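Local coordinates for CIP1 (Hypocrea jecorina, PDB 3ZYP), which is a cellulose-induced fungal protein whose calcium-binding beta-sandwich core probably binds carbohydrate, at residues 81-87 with 100-106. Numbering follows the deposited sequence.
With PEG (di(hydroxyethyl)ether), chain G.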
loop_
_atom_site.group_PDB
_atom_site.type_symbol
_atom_site.label_atom_id
_atom_site.label_comp_id
_atom_site.label_asym_id
_atom_site.label_seq_id
_atom_site.Cartn_x
_atom_site.Cartn_y
_atom_site.Cartn_z
ATOM N N SER A 81 10.774 11.619 -6.234
ATOM C CA SER A 81 11.940 10.983 -5.632
ATOM C C SER A 81 11.780 10.709 -4.139
ATOM O O SER A 81 12.360 9.754 -3.616
ATOM C CB SER A 81 13.190 11.842 -5.871
ATOM O OG SER A 81 13.421 12.002 -7.257
ATOM N N ASN A 82 11.008 11.552 -3.456
ATOM C CA ASN A 82 10.839 11.439 -2.001
ATOM C C ASN A 82 10.087 10.184 -1.574
ATOM O O ASN A 82 9.284 9.627 -2.319
ATOM C CB ASN A 82 10.160 12.684 -1.404
ATOM C CG ASN A 82 10.972 13.970 -1.611
ATOM O OD1 ASN A 82 12.188 13.938 -1.820
ATOM N ND2 ASN A 82 10.287 15.104 -1.550
ATOM N N HIS A 83 10.373 9.762 -0.359
ATOM C CA HIS A 83 9.730 8.624 0.269
ATOM C C HIS A 83 8.294 8.984 0.648
ATOM O O HIS A 83 8.047 9.877 1.463
ATOM C CB HIS A 83 10.574 8.228 1.480
ATOM C CG HIS A 83 10.026 7.089 2.282
ATOM N ND1 HIS A 83 10.520 6.769 3.527
ATOM C CD2 HIS A 83 9.029 6.204 2.033
ATOM C CE1 HIS A 83 9.859 5.731 4.008
ATOM N NE2 HIS A 83 8.953 5.366 3.119
ATOM N N VAL A 84 7.338 8.310 0.010
ATOM C CA VAL A 84 5.918 8.492 0.324
ATOM C C VAL A 84 5.292 7.131 0.602
ATOM O O VAL A 84 5.863 6.105 0.240
ATOM C CB VAL A 84 5.125 9.210 -0.806
ATOM C CG1 VAL A 84 5.691 10.592 -1.074
ATOM C CG2 VAL A 84 5.088 8.379 -2.098
ATOM N N THR A 85 4.108 7.131 1.204
ATOM C CA THR A 85 3.450 5.898 1.629
ATOM C C THR A 85 1.963 5.990 1.318
ATOM O O THR A 85 1.341 7.020 1.593
ATOM C CB THR A 85 3.653 5.717 3.151
ATOM O OG1 THR A 85 5.044 5.435 3.412
ATOM C CG2 THR A 85 2.808 4.592 3.714
ATOM N N PHE A 86 1.381 4.943 0.732
ATOM C CA PHE A 86 -0.069 4.937 0.526
ATOM C C PHE A 86 -0.804 3.745 1.153
ATOM O O PHE A 86 -2.048 3.723 1.191
ATOM C CB PHE A 86 -0.457 5.165 -0.951
ATOM C CG PHE A 86 0.068 4.132 -1.893
ATOM C CD1 PHE A 86 -0.622 2.932 -2.094
ATOM C CD2 PHE A 86 1.263 4.347 -2.576
ATOM C CE1 PHE A 86 -0.136 1.972 -2.976
ATOM C CE2 PHE A 86 1.749 3.389 -3.451
ATOM C CZ PHE A 86 1.050 2.198 -3.656
ATOM N N ILE A 87 -0.062 2.745 1.636
ATOM C CA ILE A 87 -0.670 1.669 2.437
ATOM C C ILE A 87 0.201 1.420 3.658
ATOM O O ILE A 87 1.420 1.315 3.542
ATOM C CB ILE A 87 -0.846 0.353 1.628
ATOM C CG1 ILE A 87 -1.889 0.534 0.525
ATOM C CG2 ILE A 87 -1.248 -0.820 2.545
ATOM C CD1 ILE A 87 -1.884 -0.581 -0.530
ATOM N N ARG A 100 4.974 -0.911 5.165
ATOM C CA ARG A 100 4.454 0.167 4.321
ATOM C C ARG A 100 4.642 -0.171 2.863
ATOM O O ARG A 100 5.611 -0.815 2.489
ATOM C CB ARG A 100 5.167 1.481 4.648
ATOM C CG ARG A 100 5.082 1.829 6.129
ATOM C CD ARG A 100 5.509 3.237 6.452
ATOM N NE ARG A 100 6.954 3.352 6.521
ATOM C CZ ARG A 100 7.633 4.122 7.372
ATOM N NH1 ARG A 100 7.020 4.869 8.291
ATOM N NH2 ARG A 100 8.955 4.123 7.309
ATOM N N ILE A 101 3.680 0.240 2.045
ATOM C CA ILE A 101 3.840 0.223 0.594
ATOM C C ILE A 101 3.762 1.668 0.149
ATOM O O ILE A 101 2.864 2.431 0.575
ATOM C CB ILE A 101 2.752 -0.606 -0.109
ATOM C CG1 ILE A 101 2.742 -2.030 0.467
ATOM C CG2 ILE A 101 2.984 -0.622 -1.627
ATOM C CD1 ILE A 101 1.648 -2.919 -0.094
ATOM N N GLY A 102 4.717 2.071 -0.678
ATOM C CA GLY A 102 4.742 3.451 -1.132
ATOM C C GLY A 102 5.621 3.634 -2.342
ATOM O O GLY A 102 5.837 2.697 -3.129
ATOM N N GLY A 103 6.136 4.855 -2.470
ATOM C CA GLY A 103 7.040 5.202 -3.553
ATOM C C GLY A 103 8.305 5.840 -3.024
ATOM O O GLY A 103 8.303 6.487 -1.970
ATOM N N GLN A 104 9.392 5.624 -3.758
ATOM C CA GLN A 104 10.664 6.323 -3.518
ATOM C C GLN A 104 11.462 6.196 -4.787
ATOM O O GLN A 104 11.361 5.185 -5.485
ATOM C CB GLN A 104 11.431 5.743 -2.322
ATOM C CG GLN A 104 12.625 6.633 -1.925
ATOM C CD GLN A 104 13.156 6.378 -0.534
ATOM O OE1 GLN A 104 12.684 5.505 0.196
ATOM N NE2 GLN A 104 14.153 7.171 -0.145
ATOM N N SER A 105 12.225 7.236 -5.121
ATOM C CA SER A 105 12.988 7.255 -6.372
ATOM C C SER A 105 12.082 6.951 -7.568
ATOM O O SER A 105 12.469 6.218 -8.485
ATOM C CB SER A 105 14.162 6.273 -6.316
ATOM O OG SER A 105 14.966 6.507 -5.167
ATOM N N GLN A 106 10.869 7.506 -7.521
ATOM C CA GLN A 106 9.898 7.458 -8.622
ATOM C C GLN A 106 9.274 6.088 -8.906
ATOM O O GLN A 106 8.584 5.924 -9.905
ATOM C CB GLN A 106 10.507 8.033 -9.910
ATOM C CG GLN A 106 10.894 9.502 -9.800
ATOM C CD GLN A 106 11.438 10.050 -11.102
ATOM O OE1 GLN A 106 12.541 9.696 -11.524
ATOM N NE2 GLN A 106 10.669 10.911 -11.747
HETATM C C1 PEG G . 6.645 8.593 4.398
HETATM O O1 PEG G . 7.656 9.601 4.353
HETATM C C2 PEG G . 6.728 7.786 5.689
HETATM O O2 PEG G . 5.714 6.770 5.656
#
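A classic beta bulge interrupts the antiparallel ladder between strands 84-90 and 98-104 of a beta hairpin, met here in segments 81-87 and 100-106. The carbonyl of Ile101 accepts from two consecutive amides, Phe86 N to Ile101 O at 2.9 Å and Ile87 N to Ile101 O at 3.1 Å, while Ile101 N returns a bond to Ile87 O at 2.9 Å. Beyond the bulge the regular register is held by Val84 N to Gly103 O (2.9 Å) and Gly103 N to Val84 O (3.0 Å), and Ser105 N closes on Ser81 O at 2.9 Å. Thr85 and Gly102 form the non-hydrogen-bonded pair, their CA atoms 3.9 Å apart; a CB on Gly102 in this backbone conformation would clash with Val84 O and Thr85 CA. The extra residue, Phe86, brings its ring over the partner strand, with CZ 4.0 Å from Ile101 CG2 and Ile101 O over one ring face. Ile87 and Ile101 pack CB to CB at 4.1 Å, and both reach Tyr143 of strand 139-145 in the facing sheet. On the face bearing Thr85, a PEG molecule, probably from the crystallisation liquor, bridges Thr85 OG1 (2.7 Å to its O2) and His83 O (2.9 Å to its O1); Arg100 NH2 hydrogen-bonds Asn111 OD1 on the next strand, 107-112. Such bulges are common in antiparallel sheets; the isoleucines meeting the facing sheet belong to the core of a beta-sandwich jelly roll.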